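Alcohol dehydrogenase, zinc-containing (Thermotoga maritima, PDB 3IP1) catalyses the NAD(+)-dependent oxidation of scyllo-inosose to 3-dehydro-scyllo-inosose, and thus probably serves in the breakdown of myo-inositol. Local coordinates at residues A10-R15 with D24-L29; E195-A200 with P351-L356; E268-A273 with W297-E302. All blocks are in the same frame, centred on the assembly; numbering follows the deposited sequence.

Contact 1 of 3, residues A10-R15 with D24-L29; sequences AKWDPR and DIEGKL
Trp12, the last residue of strand 3-12, and Gly27, in the loop that follows, bring their backbones to 5.5 Å between CA atoms, yet no backbone hydrogen bond joins 10-15 to 24-29. Within 24-29 the chain closes on itself: Ile25 N bonds to Leu29 O, while Ile25 O accepts from both Lys28 N and Leu29 N. Gly27 sits in this turn, where a CB would collide with Glu26 O, so glycine is called for. With CG anti to the backbone N (chi1 -179°), the indole of Trp12 extends from the strand onto the turn. Gly27 N stands over the centre of one face, 3.2 Å from Trp12 CD2, and Glu26 CA makes a CH-pi contact with the six-membered ring. At the ring edge, Trp12 CH2 is 3.6 Å from Leu29 O. The bend of Glu26 at chi2 brings its carboxylate round to the NE1 corner of the indole, its plane 49° from the ring; a water accepts from Trp12 NE1 at 3.3 Å and donates to Glu26 OE2 at 2.9 Å. Trp37 meets the indole edge-to-face. A broad, flat tryptophan suits a surface turn offering mainly backbone. The indole lies beside a classic beta bulge, in which Lys28 and Leu29 together stand opposite Ile25.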
loop_
_atom_site.group_PDB
_atom_site.type_symbol
_atom_site.label_atom_id
_atom_site.label_comp_id
_atom_site.label_asym_id
_atom_site.label_seq_id
_atom_site.Cartn_x
_atom_site.Cartn_y
_atom_site.Cartn_z
ATOM N N ALA A 10 -15.431 -37.020 -22.390
ATOM C CA ALA A 10 -14.210 -37.770 -22.165
ATOM C C ALA A 10 -14.518 -38.960 -21.278
ATOM O O ALA A 10 -15.576 -39.008 -20.655
ATOM C CB ALA A 10 -13.138 -36.886 -21.526
ATOM N N LYS A 11 -13.578 -39.906 -21.225
ATOM C CA LYS A 11 -13.660 -41.077 -20.341
ATOM C C LYS A 11 -13.040 -40.810 -18.956
ATOM O O LYS A 11 -11.928 -40.285 -18.859
ATOM C CB LYS A 11 -12.965 -42.270 -21.028
ATOM C CG LYS A 11 -13.045 -43.598 -20.275
ATOM C CD LYS A 11 -12.133 -44.637 -20.902
ATOM C CE LYS A 11 -12.244 -45.998 -20.172
ATOM N NZ LYS A 11 -11.424 -47.056 -20.841
ATOM N N TRP A 12 -13.761 -41.166 -17.889
ATOM C CA TRP A 12 -13.181 -41.168 -16.554
ATOM C C TRP A 12 -12.272 -42.400 -16.423
ATOM O O TRP A 12 -12.758 -43.507 -16.160
ATOM C CB TRP A 12 -14.269 -41.201 -15.476
ATOM C CG TRP A 12 -13.697 -41.171 -14.072
ATOM C CD1 TRP A 12 -13.189 -42.229 -13.365
ATOM C CD2 TRP A 12 -13.605 -40.031 -13.202
ATOM N NE1 TRP A 12 -12.766 -41.813 -12.119
ATOM C CE2 TRP A 12 -13.015 -40.470 -11.993
ATOM C CE3 TRP A 12 -13.967 -38.680 -13.329
ATOM C CZ2 TRP A 12 -12.772 -39.601 -10.913
ATOM C CZ3 TRP A 12 -13.721 -37.819 -12.267
ATOM C CH2 TRP A 12 -13.132 -38.291 -11.065
ATOM N N ASP A 13 -10.962 -42.215 -16.580
ATOM C CA ASP A 13 -10.045 -43.359 -16.638
ATOM C C ASP A 13 -8.684 -42.994 -16.055
ATOM O O ASP A 13 -7.718 -42.863 -16.799
ATOM C CB ASP A 13 -9.900 -43.832 -18.093
ATOM C CG ASP A 13 -9.264 -45.216 -18.213
ATOM O OD1 ASP A 13 -9.082 -45.885 -17.184
ATOM O OD2 ASP A 13 -8.945 -45.633 -19.348
ATOM N N PRO A 14 -8.604 -42.852 -14.718
ATOM C CA PRO A 14 -7.460 -42.180 -14.087
ATOM C C PRO A 14 -6.141 -42.932 -14.141
ATOM O O PRO A 14 -6.124 -44.157 -14.123
ATOM C CB PRO A 14 -7.897 -42.024 -12.629
ATOM C CG PRO A 14 -9.376 -42.245 -12.639
ATOM C CD PRO A 14 -9.622 -43.224 -13.724
ATOM N N ARG A 15 -5.053 -42.172 -14.236
ATOM C CA ARG A 15 -3.704 -42.676 -14.087
ATOM C C ARG A 15 -3.574 -43.403 -12.756
ATOM O O ARG A 15 -4.298 -43.094 -11.798
ATOM C CB ARG A 15 -2.688 -41.533 -14.200
ATOM C CG ARG A 15 -2.579 -40.941 -15.625
ATOM C CD ARG A 15 -1.255 -40.233 -15.805
ATOM N NE ARG A 15 -0.950 -39.832 -17.179
ATOM C CZ ARG A 15 -0.332 -40.586 -18.084
ATOM N NH1 ARG A 15 0.025 -41.826 -17.812
ATOM N NH2 ARG A 15 -0.106 -40.109 -19.293
ATOM N N ASP A 24 -13.491 -33.951 -5.335
ATOM C CA ASP A 24 -13.783 -34.632 -6.605
ATOM C C ASP A 24 -15.075 -35.447 -6.522
ATOM O O ASP A 24 -15.487 -35.878 -5.438
ATOM C CB ASP A 24 -12.621 -35.537 -6.998
ATOM C CG ASP A 24 -11.363 -34.769 -7.362
ATOM O OD1 ASP A 24 -11.387 -33.523 -7.418
ATOM O OD2 ASP A 24 -10.337 -35.429 -7.599
ATOM N N ILE A 25 -15.730 -35.645 -7.660
ATOM C CA ILE A 25 -16.878 -36.555 -7.728
ATOM C C ILE A 25 -16.587 -37.650 -8.745
ATOM O O ILE A 25 -16.440 -37.397 -9.954
ATOM C CB ILE A 25 -18.210 -35.844 -8.062
ATOM C CG1 ILE A 25 -18.555 -34.806 -6.977
ATOM C CG2 ILE A 25 -19.339 -36.886 -8.209
ATOM C CD1 ILE A 25 -19.470 -33.670 -7.454
ATOM N N GLU A 26 -16.502 -38.867 -8.227
ATOM C CA GLU A 26 -16.153 -40.043 -8.991
ATOM C C GLU A 26 -16.989 -40.151 -10.280
ATOM O O GLU A 26 -18.211 -40.201 -10.226
ATOM C CB GLU A 26 -16.361 -41.257 -8.091
ATOM C CG GLU A 26 -15.184 -42.215 -8.071
ATOM C CD GLU A 26 -15.186 -43.144 -9.265
ATOM O OE1 GLU A 26 -16.236 -43.227 -9.932
ATOM O OE2 GLU A 26 -14.152 -43.800 -9.534
ATOM N N GLY A 27 -16.327 -40.137 -11.434
ATOM C CA GLY A 27 -17.022 -40.269 -12.728
ATOM C C GLY A 27 -17.498 -38.957 -13.342
ATOM O O GLY A 27 -17.928 -38.918 -14.512
ATOM N N LYS A 28 -17.407 -37.878 -12.565
ATOM C CA LYS A 28 -18.030 -36.617 -12.938
ATOM C C LYS A 28 -17.141 -35.372 -12.885
ATOM O O LYS A 28 -17.227 -34.515 -13.762
ATOM C CB LYS A 28 -19.252 -36.385 -12.070
ATOM C CG LYS A 28 -20.361 -37.392 -12.307
ATOM C CD LYS A 28 -21.528 -37.090 -11.379
ATOM C CE LYS A 28 -22.630 -38.128 -11.497
ATOM N NZ LYS A 28 -23.415 -38.144 -10.223
ATOM N N LEU A 29 -16.311 -35.268 -11.851
ATOM C CA LEU A 29 -15.607 -34.024 -11.553
ATOM C C LEU A 29 -14.271 -34.278 -10.877
ATOM O O LEU A 29 -14.192 -35.015 -9.901
ATOM C CB LEU A 29 -16.469 -33.121 -10.646
ATOM C CG LEU A 29 -15.883 -31.760 -10.205
ATOM C CD1 LEU A 29 -16.000 -30.732 -11.297
ATOM C CD2 LEU A 29 -16.561 -31.241 -8.932
HETATM O O HOH W 1 -11.583 -42.611 -9.170
#

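Contact 2 of 3, residues E195-A200 with P351-L356; sequences EPTSVA and PRVISL. With CD (cadmium ion), chain F.
Val353 points its branched end at helix 194-207 and straddles two consecutive residues there, Thr197 and Ser198. Its CG1, anti to the backbone N (chi1 166°), goes to the methyl of the threonine, with Val353 CG1 3.6 Å from Thr197 CG2. The other branch goes to the serine, Val353 CG2 lying 3.5 Å from Ser198 OG. The valine and threonine side chains meet at a slant, methyl against methyl, whereas the serine oxygen merely touches a methyl group and no polar bond spans the two helices.

The hydroxyls are satisfied within their own helix: each hydroxyl oxygen lies beside its backbone N, where Thr197 OG1 bonds to Leu193 O and Ser198 OG to Val194 O. Small residues that fold their polar ends back like this suit a buried interface, and the helix backbones come to 6.4 Å between Ser198 CA and Val353 CA. Tyr201 also packs on Val353, and Ile232 of helix 224-235 on Thr197.

Glu195 turns away from this interface. Bent at chi2, it presents OE1 to the cadmium ion at 2.7 Å; a water, His97 and Glu98 also bind the ion. In this zinc-containing alcohol dehydrogenase, then, one side of helix 194-207 packs on helix 349-358, and a different side supplies a ligand of the zinc 1 site, occupied here by cadmium.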
loop_
_atom_site.group_PDB
_atom_site.type_symbol
_atom_site.label_atom_id
_atom_site.label_comp_id
_atom_site.label_asym_id
_atom_site.label_seq_id
_atom_site.Cartn_x
_atom_site.Cartn_y
_atom_site.Cartn_z
ATOM N N GLU A 195 -12.384 -11.033 -20.596
ATOM C CA GLU A 195 -11.870 -12.051 -19.688
ATOM C C GLU A 195 -10.341 -12.240 -19.789
ATOM O O GLU A 195 -9.642 -12.078 -18.787
ATOM C CB GLU A 195 -12.654 -13.370 -19.841
ATOM C CG GLU A 195 -12.417 -14.413 -18.744
ATOM C CD GLU A 195 -11.250 -15.349 -19.017
ATOM O OE1 GLU A 195 -10.728 -15.385 -20.144
ATOM O OE2 GLU A 195 -10.840 -16.072 -18.082
ATOM N N PRO A 196 -9.808 -12.578 -20.980
ATOM C CA PRO A 196 -8.332 -12.703 -21.011
ATOM C C PRO A 196 -7.604 -11.374 -20.721
ATOM O O PRO A 196 -6.482 -11.382 -20.193
ATOM C CB PRO A 196 -8.039 -13.176 -22.446
ATOM C CG PRO A 196 -9.274 -12.812 -23.249
ATOM C CD PRO A 196 -10.421 -12.962 -22.272
ATOM N N THR A 197 -8.217 -10.245 -21.066
ATOM C CA THR A 197 -7.574 -8.951 -20.824
ATOM C C THR A 197 -7.528 -8.699 -19.314
ATOM O O THR A 197 -6.552 -8.130 -18.800
ATOM C CB THR A 197 -8.286 -7.780 -21.587
ATOM O OG1 THR A 197 -8.284 -8.058 -23.005
ATOM C CG2 THR A 197 -7.578 -6.421 -21.329
ATOM N N SER A 198 -8.569 -9.174 -18.617
ATOM C CA SER A 198 -8.686 -9.030 -17.160
ATOM C C SER A 198 -7.745 -9.947 -16.405
ATOM O O SER A 198 -7.331 -9.623 -15.290
ATOM C CB SER A 198 -10.138 -9.283 -16.712
ATOM O OG SER A 198 -10.999 -8.279 -17.240
ATOM N N VAL A 199 -7.422 -11.100 -16.993
ATOM C CA VAL A 199 -6.373 -11.958 -16.446
ATOM C C VAL A 199 -5.042 -11.183 -16.408
ATOM O O VAL A 199 -4.371 -11.156 -15.373
ATOM C CB VAL A 199 -6.212 -13.273 -17.266
ATOM C CG1 VAL A 199 -4.919 -14.005 -16.885
ATOM C CG2 VAL A 199 -7.443 -14.203 -17.081
ATOM N N ALA A 200 -4.663 -10.584 -17.538
ATOM C CA ALA A 200 -3.473 -9.742 -17.634
ATOM C C ALA A 200 -3.567 -8.560 -16.666
ATOM O O ALA A 200 -2.613 -8.240 -15.955
ATOM C CB ALA A 200 -3.304 -9.222 -19.067
ATOM N N PRO A 351 -14.838 -4.105 -14.868
ATOM C CA PRO A 351 -15.403 -2.861 -15.397
ATOM C C PRO A 351 -14.349 -1.844 -15.788
ATOM O O PRO A 351 -14.571 -1.055 -16.699
ATOM C CB PRO A 351 -16.294 -2.347 -14.255
ATOM C CG PRO A 351 -15.815 -3.044 -13.020
ATOM C CD PRO A 351 -15.293 -4.374 -13.486
ATOM N N ARG A 352 -13.193 -1.874 -15.137
ATOM C CA ARG A 352 -12.136 -0.971 -15.559
ATOM C C ARG A 352 -11.560 -1.399 -16.906
ATOM O O ARG A 352 -11.199 -0.548 -17.712
ATOM C CB ARG A 352 -11.007 -0.879 -14.517
ATOM C CG ARG A 352 -11.304 0.004 -13.304
ATOM C CD ARG A 352 -10.102 -0.036 -12.354
ATOM N NE ARG A 352 -10.299 0.685 -11.097
ATOM C CZ ARG A 352 -10.644 0.116 -9.944
ATOM N NH1 ARG A 352 -10.868 -1.199 -9.865
ATOM N NH2 ARG A 352 -10.776 0.863 -8.864
ATOM N N VAL A 353 -11.443 -2.706 -17.140
ATOM C CA VAL A 353 -11.000 -3.188 -18.459
ATOM C C VAL A 353 -11.988 -2.724 -19.542
ATOM O O VAL A 353 -11.585 -2.312 -20.620
ATOM C CB VAL A 353 -10.815 -4.718 -18.514
ATOM C CG1 VAL A 353 -10.708 -5.197 -20.000
ATOM C CG2 VAL A 353 -9.584 -5.123 -17.698
ATOM N N ILE A 354 -13.281 -2.773 -19.223
ATOM C CA ILE A 354 -14.325 -2.297 -20.137
ATOM C C ILE A 354 -14.190 -0.785 -20.430
ATOM O O ILE A 354 -14.230 -0.370 -21.599
ATOM C CB ILE A 354 -15.753 -2.703 -19.634
ATOM C CG1 ILE A 354 -15.904 -4.229 -19.710
ATOM C CG2 ILE A 354 -16.847 -1.983 -20.438
ATOM C CD1 ILE A 354 -16.962 -4.847 -18.736
ATOM N N SER A 355 -14.002 0.019 -19.375
ATOM C CA SER A 355 -13.820 1.479 -19.533
ATOM C C SER A 355 -12.588 1.791 -20.344
ATOM O O SER A 355 -12.602 2.700 -21.162
ATOM C CB SER A 355 -13.716 2.185 -18.183
ATOM O OG SER A 355 -14.939 2.037 -17.493
ATOM N N LEU A 356 -11.531 1.025 -20.113
ATOM C CA LEU A 356 -10.287 1.188 -20.846
ATOM C C LEU A 356 -10.517 0.948 -22.353
ATOM O O LEU A 356 -10.146 1.774 -23.193
ATOM C CB LEU A 356 -9.256 0.217 -20.274
ATOM C CG LEU A 356 -7.777 0.552 -20.156
ATOM C CD1 LEU A 356 -7.453 2.033 -19.902
ATOM C CD2 LEU A 356 -7.196 -0.318 -19.079
HETATM CD CD CD F . -9.481 -17.645 -20.946
HETATM O O HOH W 2 -7.580 -16.328 -20.487
#

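Contact 3 of 3, residues E268-A273 with W297-E302; sequences ENFVEA and WPQIEE
Val271 and Phe270, in the first turn of helix 270-277, meet Gln299 and Glu302, one turn apart on helix 293-306. Val271 CG2 lies 3.5 Å from the backbone Gln299 O and also touches Glu302 OE1, while Val271 CG1 is 3.6 Å from Glu302 OE2, so the carboxylate lies against both methyls. Valine and glutamate cross at about a right angle. Gln299 slants across Phe270, its amide plane at 90° to the ring, placing Gln299 OE1 3.2 Å from Phe270 CB; Gln299 CB packs 3.7 Å from Phe270 CD2.

Glu302, extended beyond CG, brings its carboxylate end, and more loosely its CB and CG, against Val271 and sends OE2 into a salt bridge with Arg306. Glu272 uses the same arginine, which probably offsets the repulsion between Glu272 OE2 and Glu302 OE2, 4.6 Å apart. Were this glutamate an alanine, the Val271 methyls would probably lose their cover and Arg306 NH1 one of its two carboxylate mates.

Further out, Asn269 is the N-cap of helix 270-277: Asn269 OD1 accepts from Glu272 N at 3.1 Å, straight at the hydrogen (177°), though the donor lies above the amide carbonyl plane. Beneath, Phe270 and Ile300 both rest on Leu220 of the central strand 216-220, as befits two helices packed side by side on one face of the parallel sheet in a Rossmann-type domain.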
loop_
_atom_site.group_PDB
_atom_site.type_symbol
_atom_site.label_atom_id
_atom_site.label_comp_id
_atom_site.label_asym_id
_atom_site.label_seq_id
_atom_site.Cartn_x
_atom_site.Cartn_y
_atom_site.Cartn_z
ATOM N N GLU A 268 18.224 -13.208 -30.602
ATOM C CA GLU A 268 18.799 -12.041 -29.963
ATOM C C GLU A 268 19.167 -12.390 -28.536
ATOM O O GLU A 268 18.640 -13.337 -27.962
ATOM C CB GLU A 268 17.804 -10.885 -29.963
ATOM C CG GLU A 268 17.422 -10.339 -31.318
ATOM C CD GLU A 268 16.347 -9.284 -31.198
ATOM O OE1 GLU A 268 15.237 -9.466 -31.763
ATOM O OE2 GLU A 268 16.603 -8.276 -30.497
ATOM N N ASN A 269 20.088 -11.632 -27.969
ATOM C CA ASN A 269 20.436 -11.789 -26.566
ATOM C C ASN A 269 19.422 -11.003 -25.698
ATOM O O ASN A 269 19.466 -9.780 -25.643
ATOM C CB ASN A 269 21.870 -11.293 -26.352
ATOM C CG ASN A 269 22.393 -11.581 -24.960
ATOM O OD1 ASN A 269 21.730 -11.317 -23.955
ATOM N ND2 ASN A 269 23.615 -12.089 -24.892
ATOM N N PHE A 270 18.511 -11.717 -25.042
ATOM C CA PHE A 270 17.475 -11.084 -24.200
ATOM C C PHE A 270 18.045 -10.104 -23.163
ATOM O O PHE A 270 17.637 -8.953 -23.119
ATOM C CB PHE A 270 16.607 -12.145 -23.511
ATOM C CG PHE A 270 15.617 -11.587 -22.514
ATOM C CD1 PHE A 270 14.346 -11.184 -22.920
ATOM C CD2 PHE A 270 15.942 -11.508 -21.172
ATOM C CE1 PHE A 270 13.412 -10.683 -21.985
ATOM C CE2 PHE A 270 15.032 -11.012 -20.238
ATOM C CZ PHE A 270 13.768 -10.596 -20.645
ATOM N N VAL A 271 18.985 -10.571 -22.351
ATOM C CA VAL A 271 19.569 -9.758 -21.284
ATOM C C VAL A 271 20.171 -8.439 -21.781
ATOM O O VAL A 271 19.816 -7.368 -21.289
ATOM C CB VAL A 271 20.601 -10.556 -20.460
ATOM C CG1 VAL A 271 21.395 -9.620 -19.525
ATOM C CG2 VAL A 271 19.907 -11.663 -19.654
ATOM N N GLU A 272 21.056 -8.509 -22.772
ATOM C CA GLU A 272 21.735 -7.304 -23.280
ATOM C C GLU A 272 20.760 -6.353 -23.953
ATOM O O GLU A 272 20.910 -5.125 -23.857
ATOM C CB GLU A 272 22.852 -7.653 -24.276
ATOM C CG GLU A 272 23.883 -8.654 -23.768
ATOM C CD GLU A 272 24.665 -8.170 -22.561
ATOM O OE1 GLU A 272 24.866 -6.945 -22.399
ATOM O OE2 GLU A 272 25.102 -9.028 -21.772
ATOM N N ALA A 273 19.770 -6.922 -24.643
ATOM C CA ALA A 273 18.785 -6.126 -25.361
ATOM C C ALA A 273 17.923 -5.349 -24.373
ATOM O O ALA A 273 17.712 -4.148 -24.554
ATOM C CB ALA A 273 17.908 -7.008 -26.273
ATOM N N TRP A 297 13.958 -17.765 -16.282
ATOM C CA TRP A 297 14.267 -17.190 -14.982
ATOM C C TRP A 297 15.700 -16.674 -14.860
ATOM O O TRP A 297 15.902 -15.569 -14.354
ATOM C CB TRP A 297 13.978 -18.172 -13.844
ATOM C CG TRP A 297 13.692 -17.473 -12.572
ATOM C CD1 TRP A 297 14.562 -17.244 -11.551
ATOM C CD2 TRP A 297 12.443 -16.875 -12.182
ATOM N NE1 TRP A 297 13.935 -16.550 -10.541
ATOM C CE2 TRP A 297 12.635 -16.306 -10.908
ATOM C CE3 TRP A 297 11.184 -16.774 -12.787
ATOM C CZ2 TRP A 297 11.603 -15.646 -10.214
ATOM C CZ3 TRP A 297 10.157 -16.113 -12.107
ATOM C CH2 TRP A 297 10.376 -15.560 -10.832
ATOM N N PRO A 298 16.704 -17.475 -15.299
ATOM C CA PRO A 298 18.087 -16.998 -15.193
ATOM C C PRO A 298 18.296 -15.655 -15.899
ATOM O O PRO A 298 19.001 -14.774 -15.381
ATOM C CB PRO A 298 18.895 -18.114 -15.880
ATOM C CG PRO A 298 18.056 -19.331 -15.713
ATOM C CD PRO A 298 16.641 -18.870 -15.792
ATOM N N GLN A 299 17.686 -15.497 -17.068
ATOM C CA GLN A 299 17.780 -14.238 -17.789
ATOM C C GLN A 299 17.067 -13.079 -17.089
ATOM O O GLN A 299 17.548 -11.957 -17.126
ATOM C CB GLN A 299 17.231 -14.395 -19.188
ATOM C CG GLN A 299 17.839 -15.564 -19.928
ATOM C CD GLN A 299 17.110 -15.825 -21.206
ATOM O OE1 GLN A 299 17.051 -14.961 -22.080
ATOM N NE2 GLN A 299 16.517 -17.003 -21.317
ATOM N N ILE A 300 15.918 -13.344 -16.479
ATOM C CA ILE A 300 15.201 -12.316 -15.725
ATOM C C ILE A 300 16.055 -11.904 -14.541
ATOM O O ILE A 300 16.244 -10.717 -14.276
ATOM C CB ILE A 300 13.828 -12.821 -15.188
ATOM C CG1 ILE A 300 12.842 -13.075 -16.328
ATOM C CG2 ILE A 300 13.203 -11.793 -14.217
ATOM C CD1 ILE A 300 11.567 -13.836 -15.880
ATOM N N GLU A 301 16.560 -12.900 -13.816
ATOM C CA GLU A 301 17.435 -12.651 -12.679
ATOM C C GLU A 301 18.707 -11.897 -13.073
ATOM O O GLU A 301 19.218 -11.095 -12.294
ATOM C CB GLU A 301 17.781 -13.964 -11.979
ATOM C CG GLU A 301 16.640 -14.524 -11.134
ATOM C CD GLU A 301 17.131 -15.611 -10.208
ATOM O OE1 GLU A 301 18.253 -16.070 -10.464
ATOM O OE2 GLU A 301 16.421 -16.016 -9.246
ATOM N N GLU A 302 19.204 -12.126 -14.285
ATOM C CA GLU A 302 20.416 -11.447 -14.693
ATOM C C GLU A 302 20.146 -9.968 -14.969
ATOM O O GLU A 302 20.964 -9.107 -14.609
ATOM C CB GLU A 302 21.100 -12.120 -15.895
ATOM C CG GLU A 302 22.546 -11.617 -16.047
ATOM C CD GLU A 302 23.216 -11.982 -17.369
ATOM O OE1 GLU A 302 22.875 -13.031 -17.955
ATOM O OE2 GLU A 302 24.103 -11.217 -17.815
#

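In the fold
From the N terminus, contact 1 comes first and is complete within some twenty residues: it closes a turn within the long loop between strand 3-12 and strand 37-38, at the surface. Contact 2 opens far later, at helix 194-207, and closes only when the chain reaches helix 349-358, some 150 residues on. Contact 3 is nested inside that long loop, joining two helices of the parallel-sheet domain, and none of the contacts cross. Contact 2 lies nearest the centre of the chain, where it ties the metal-bearing helix to the helix following strand 337-340. Nearest atoms of contacts 1 and 2 are about 17 Å apart, and those of contacts 2 and 3 about 15 Å.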